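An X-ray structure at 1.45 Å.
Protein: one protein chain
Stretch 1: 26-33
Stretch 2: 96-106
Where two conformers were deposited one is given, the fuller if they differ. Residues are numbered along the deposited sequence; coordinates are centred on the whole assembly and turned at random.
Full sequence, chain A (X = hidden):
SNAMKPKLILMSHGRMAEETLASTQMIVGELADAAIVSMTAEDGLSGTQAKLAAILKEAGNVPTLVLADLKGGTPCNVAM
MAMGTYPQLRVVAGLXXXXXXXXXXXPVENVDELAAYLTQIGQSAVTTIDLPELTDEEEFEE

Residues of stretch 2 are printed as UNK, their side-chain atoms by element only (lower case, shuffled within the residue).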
HETATM    1  N   MSE A  26     -13.668   5.508   0.739  1.00 19.56           N
HETATM    2  CA  MSE A  26     -14.547   4.906   1.742  1.00 20.03           C
HETATM    3  C   MSE A  26     -14.201   5.255   3.189  1.00 19.50           C
HETATM    4  O   MSE A  26     -14.983   4.973   4.115  1.00 20.12           O
HETATM    5  CB  MSE A  26     -14.644   3.399   1.536  1.00 19.55           C
HETATM    6  CG  MSE A  26     -15.423   3.004   0.253  1.00 23.12           C
HETATM    7 SE   MSE A  26     -17.347   3.226   0.521  0.75 24.04          SE
HETATM    8  CE  MSE A  26     -17.621   1.694   1.717  1.00 26.80           C
ATOM      9  N   ILE A  27     -13.051   5.896   3.372  1.00 18.66           N
ATOM     10  CA  ILE A  27     -12.557   6.304   4.673  1.00 18.57           C
ATOM     11  C   ILE A  27     -12.740   7.811   4.849  1.00 19.42           C
ATOM     12  O   ILE A  27     -13.175   8.256   5.898  1.00 19.10           O
ATOM     13  CB  ILE A  27     -11.065   5.892   4.873  1.00 18.01           C
ATOM     14  CG1 ILE A  27     -10.978   4.358   4.967  1.00 18.07           C
ATOM     15  CG2 ILE A  27     -10.437   6.561   6.151  1.00 18.90           C
ATOM     16  CD1 ILE A  27      -9.583   3.835   4.837  1.00 16.25           C
ATOM     17  N   VAL A  28     -12.379   8.580   3.814  1.00 19.08           N
ATOM     18  CA  VAL A  28     -12.412  10.063   3.911  1.00 20.79           C
ATOM     19  C   VAL A  28     -13.595  10.700   3.197  1.00 21.00           C
ATOM     20  O   VAL A  28     -13.916  11.860   3.457  1.00 22.33           O
ATOM     21  CB  VAL A  28     -11.067  10.741   3.452  1.00 20.71           C
ATOM     22  CG1 VAL A  28      -9.847  10.163   4.205  1.00 23.01           C
ATOM     23  CG2 VAL A  28     -10.868  10.674   1.947  1.00 23.31           C
ATOM     24  N   GLY A  29     -14.258   9.947   2.332  1.00 20.97           N
ATOM     25  CA  GLY A  29     -15.369  10.493   1.620  1.00 22.34           C
ATOM     26  C   GLY A  29     -15.154  10.806   0.176  1.00 22.87           C
ATOM     27  O   GLY A  29     -14.031  10.691  -0.358  1.00 23.21           O
ATOM     28  N   GLU A  30     -16.239  11.252  -0.448  1.00 23.39           N
ATOM     29  CA  GLU A  30     -16.282  11.377  -1.884  1.00 25.72           C
ATOM     30  C   GLU A  30     -15.328  12.444  -2.389  1.00 27.56           C
ATOM     31  O   GLU A  30     -15.009  12.457  -3.573  1.00 30.50           O
ATOM     32  CB  GLU A  30     -17.731  11.667  -2.335  1.00 24.48           C
ATOM     33  CG  GLU A  30     -18.224  12.915  -1.682  1.00 26.04           C
ATOM     34  CD  GLU A  30     -19.617  13.322  -2.058  1.00 29.00           C
ATOM     35  OE1 GLU A  30     -20.326  12.558  -2.771  1.00 28.38           O
ATOM     36  OE2 GLU A  30     -19.979  14.447  -1.643  1.00 30.47           O
ATOM     37  N   LEU A  31     -14.815  13.296  -1.506  1.00 28.16           N
ATOM     38  CA  LEU A  31     -13.914  14.354  -1.967  1.00 29.63           C
ATOM     39  C   LEU A  31     -12.514  13.836  -2.285  1.00 29.96           C
ATOM     40  O   LEU A  31     -11.717  14.562  -2.897  1.00 30.43           O
ATOM     41  CB  LEU A  31     -13.912  15.596  -1.021  1.00 29.91           C
ATOM     42  CG  LEU A  31     -15.228  16.435  -1.005  1.00 29.79           C
ATOM     43  CD1 LEU A  31     -15.229  17.486   0.093  1.00 27.21           C
ATOM     44  CD2 LEU A  31     -15.621  17.076  -2.348  1.00 33.04           C
ATOM     45  N   ALA A  32     -12.200  12.597  -1.883  1.00 29.04           N
ATOM     46  CA  ALA A  32     -10.895  12.010  -2.228  1.00 28.67           C
ATOM     47  C   ALA A  32     -10.878  11.753  -3.713  1.00 28.80           C
ATOM     48  O   ALA A  32     -11.705  11.012  -4.233  1.00 29.77           O
ATOM     49  CB  ALA A  32     -10.654  10.717  -1.450  1.00 29.05           C
ATOM     50  N   ASP A  33      -9.962  12.417  -4.410  1.00 27.98           N
ATOM     51  CA  ASP A  33      -9.919  12.321  -5.857  1.00 28.77           C
ATOM     52  C   ASP A  33      -8.490  12.225  -6.361  1.00 27.27           C
ATOM     53  O   ASP A  33      -7.583  12.927  -5.869  1.00 27.70           O
ATOM     54  CB  ASP A  33     -10.633  13.504  -6.510  1.00 30.50           C
ATOM     55  CG  ASP A  33     -11.015  13.216  -7.948  1.00 36.19           C
ATOM     56  OD1 ASP A  33     -11.079  12.013  -8.349  1.00 41.78           O
ATOM     57  OD2 ASP A  33     -11.241  14.199  -8.691  1.00 39.91           O
ATOM     58  N   UNK A  96       1.163   3.667   0.433  1.00 15.92           N
ATOM     59  CA  UNK A  96       0.368   2.882   1.342  1.00 14.48           C
ATOM     60  C   UNK A  96      -0.883   3.702   1.675  1.00 15.33           C
ATOM     61  O   UNK A  96      -1.028   4.877   1.238  1.00 14.75           O
ATOM     62  c   UNK A  96       1.826   3.581   3.299  1.00 14.53           C
ATOM     63  o   UNK A  96       1.402   4.754   3.175  1.00 14.21           O
ATOM     64  c   UNK A  96       1.133   2.431   2.602  1.00 15.86           C
ATOM     65  n   UNK A  96       2.935   3.248   4.051  1.00 14.77           N
ATOM     66  N   UNK A  97      -1.812   3.058   2.359  1.00 13.42           N
ATOM     67  CA  UNK A  97      -3.120   3.701   2.539  1.00 14.71           C
ATOM     68  C   UNK A  97      -3.006   4.987   3.354  1.00 14.59           C
ATOM     69  O   UNK A  97      -3.739   5.948   3.085  1.00 17.41           O
ATOM     70  c   UNK A  97      -4.090   2.733   3.215  1.00 13.98           C
ATOM     71  c   UNK A  97      -5.565   3.207   3.254  1.00 13.60           C
ATOM     72  c   UNK A  97      -6.406   2.091   3.821  1.00 15.51           C
ATOM     73  c   UNK A  97      -6.130   3.611   1.876  1.00 14.42           C
ATOM     74  N   UNK A  98      -2.132   5.019   4.360  1.00 15.37           N
ATOM     75  CA  UNK A  98      -2.051   6.222   5.144  1.00 15.74           C
ATOM     76  C   UNK A  98      -1.654   7.404   4.261  1.00 16.87           C
ATOM     77  O   UNK A  98      -2.129   8.535   4.465  1.00 17.00           O
ATOM     78  c   UNK A  98      -1.032   6.035   6.280  1.00 16.89           C
ATOM     79  N   UNK A  99      -0.751   7.156   3.317  1.00 16.58           N
ATOM     80  CA  UNK A  99      -0.304   8.239   2.448  0.60 17.63           C
ATOM     81  C   UNK A  99      -1.448   8.752   1.604  1.00 17.35           C
ATOM     82  O   UNK A  99      -1.588   9.983   1.411  1.00 17.73           O
ATOM     83  c   UNK A  99       0.852   7.777   1.558  0.60 17.32           C
ATOM     84 se   UNK A  99       3.322   6.554   1.109  0.46 22.84          SE
ATOM     85  c   UNK A  99       2.698   7.514  -0.563  0.40 10.45           C
ATOM     86  c   UNK A  99       2.130   7.617   2.266  0.60 18.06           C
ATOM     87  N   UNK A 100      -2.273   7.836   1.100  1.00 17.51           N
ATOM     88  CA  UNK A 100      -3.379   8.225   0.227  1.00 17.10           C
ATOM     89  C   UNK A 100      -4.436   9.002   0.998  1.00 17.94           C
ATOM     90  O   UNK A 100      -4.972  10.003   0.481  1.00 18.63           O
ATOM     91  c   UNK A 100      -3.997   6.994  -0.421  1.00 17.77           C
ATOM     92  N   UNK A 101      -4.772   8.525   2.208  1.00 16.01           N
ATOM     93  CA  UNK A 101      -5.724   9.270   3.073  1.00 16.86           C
ATOM     94  C   UNK A 101      -5.224  10.676   3.381  1.00 17.65           C
ATOM     95  O   UNK A 101      -5.989  11.659   3.248  1.00 18.03           O
ATOM     96  c   UNK A 101      -6.810   7.222   4.042  1.00 19.82           C
ATOM     97  c   UNK A 101      -5.981   8.475   4.413  1.00 17.73           C
ATOM     98  c   UNK A 101      -6.714   6.233   5.277  1.00 22.53           C
ATOM     99  c   UNK A 101      -6.487   9.437   5.557  1.00 20.58           C
ATOM    100  N   UNK A 102      -3.969  10.781   3.828  1.00 17.97           N
ATOM    101  CA  UNK A 102      -3.476  12.108   4.129  1.00 19.22           C
ATOM    102  C   UNK A 102      -3.401  13.015   2.905  1.00 19.20           C
ATOM    103  O   UNK A 102      -3.652  14.217   3.024  1.00 20.58           O
ATOM    104  o   UNK A 102      -3.522  13.271   7.083  1.00 32.33           O
ATOM    105  c   UNK A 102      -2.296  11.346   6.249  1.00 23.51           C
ATOM    106  c   UNK A 102      -2.152  12.046   4.883  1.00 19.74           C
ATOM    107  c   UNK A 102      -3.251  12.053   7.216  1.00 28.68           C
ATOM    108  o   UNK A 102      -3.720  11.371   8.129  1.00 31.40           O
ATOM    109  N   UNK A 103      -3.060  12.473   1.736  1.00 18.92           N
ATOM    110  CA  UNK A 103      -3.011  13.273   0.520  1.00 18.91           C
ATOM    111  C   UNK A 103      -4.395  13.802   0.216  1.00 19.98           C
ATOM    112  O   UNK A 103      -4.570  14.957  -0.213  1.00 21.18           O
ATOM    113  c   UNK A 103      -2.498  12.414  -0.617  1.00 18.94           C
ATOM    114  N   UNK A 104      -5.399  12.957   0.441  1.00 20.88           N
ATOM    115  CA  UNK A 104      -6.763  13.270   0.029  1.00 22.08           C
ATOM    116  C   UNK A 104      -7.312  14.434   0.817  1.00 23.43           C
ATOM    117  O   UNK A 104      -8.147  15.162   0.303  1.00 25.63           O
ATOM    118  c   UNK A 104      -7.635  12.079   0.232  1.00 22.84           C
ATOM    119  N   UNK A 105      -6.908  14.570   2.079  1.00 22.87           N
ATOM    120  CA  UNK A 105      -7.491  15.610   2.923  1.00 24.71           C
ATOM    121  C   UNK A 105      -6.564  16.775   3.205  1.00 24.55           C
ATOM    122  O   UNK A 105      -6.981  17.771   3.843  1.00 25.57           O
ATOM    123  c   UNK A 105      -6.870  14.579   5.130  1.00 25.33           C
ATOM    124  c   UNK A 105      -7.994  15.041   4.265  1.00 24.76           C
ATOM    125  c   UNK A 105      -9.032  13.935   3.992  1.00 25.20           C
ATOM    126  N   UNK A 106      -5.310  16.666   2.759  1.00 23.82           N
ATOM    127  CA  UNK A 106      -4.311  17.686   3.077  0.70 24.19           C
ATOM    128  C   UNK A 106      -4.653  19.023   2.440  1.00 24.37           C
ATOM    129  O   UNK A 106      -4.977  19.077   1.254  1.00 24.64           O
ATOM    130  o   UNK A 106      -2.031  18.327   2.838  0.70 21.44           O
ATOM    131  c   UNK A 106      -2.937  17.274   2.584  0.70 22.69           C
TER

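Position 96 carries two side-chain carbons, the second bearing one oxygen and one nitrogen: a short amide, out of reach of stretch 1. It lies just before a helix, and the backbone N of position 99 has no earlier helical carbonyl to bond. The residue is Asn96, and its OD1 accepts from the N of residue 99 at 3.2 Å, a capping bond; its ND2 is hydrogen-bonded elsewhere in the structure.

Position 97 has four carbons, forked at the second. Its CA-to-CB bond points sideways, yet the end of the chain comes nearer and meets Ile27. This is Leu97, whose CD2 lies 3.8 Å from Ile27 CD1; a fork placed one carbon out from CB gives the side chain the reach that its sideways start requires.

At position 98 there is one carbon, far from stretch 1. It is Ala98, a small residue that fits readily into a helix.

Position 99 shows two carbons, a selenium and a last carbon in an unbranched chain. That is Met99, present as selenomethionine. It is buried but makes no contact with stretch 1, and its long apolar chain suits a place away from solvent.

Position 100 has a single carbon, buried and again out of reach of stretch 1: Ala100. Its N bonds to Asn96 O at 3.2 Å, part of the helical ladder.

Four carbons return at position 101, now forked at the first, with one arm two carbons long. The atoms touch Ile27 and Val28, and the branching makes this Ile101. Its CD1 lies 3.8 Å from Ile27 CD1, and its CG2 lies 3.7 Å from Val28 CG1, so the beta branch lets one residue meet two neighbours.

Position 102 has three carbons, the third carrying two oxygens, and touches nothing on stretch 1. The carboxylate is that of Glu102, a charged group suited to a partly exposed place, with OE1 hydrogen-bonded elsewhere in the structure.

Position 103 has a lone carbon, buried and out of reach of stretch 1. Ala103 takes up little room in this buried place and is at home in a helix.

Position 104 also has one carbon, but this one points toward stretch 1 and touches Val28 and Ala32. Ala104 suits the close approach here, where its CA lies 4.9 Å from Ala32 CA. The CB atoms of Ala104 and Ala32 are 3.7 Å apart, and Ala104 CB is 3.9 Å from Val28 CG2.

Position 105 has one carbon carrying two others and touches Val28. It is Val105, with CG1 3.8 Å from Val28 CB, a compact apolar group at the helix's last residue.

Position 106 has one carbon and then one oxygen, out of reach of stretch 1. Ser106 leaves helical geometry, and its buried OG is satisfied by a hydrogen bond to a residue adjoining one of the stretches.

The contact is wholly apolar, with no hydrogen bond across it, and buries 275 Å². Leu97, Ile101, Ala104 and Val105 recur at helical spacing and so share one side of the helix. Ile27 and Val28 supply the larger groups, while Ala32, closing a type I turn begun at Gly29, meets Ala104 at close range.

Stretch 2, residues 96-106: NLAMAIEAAVS
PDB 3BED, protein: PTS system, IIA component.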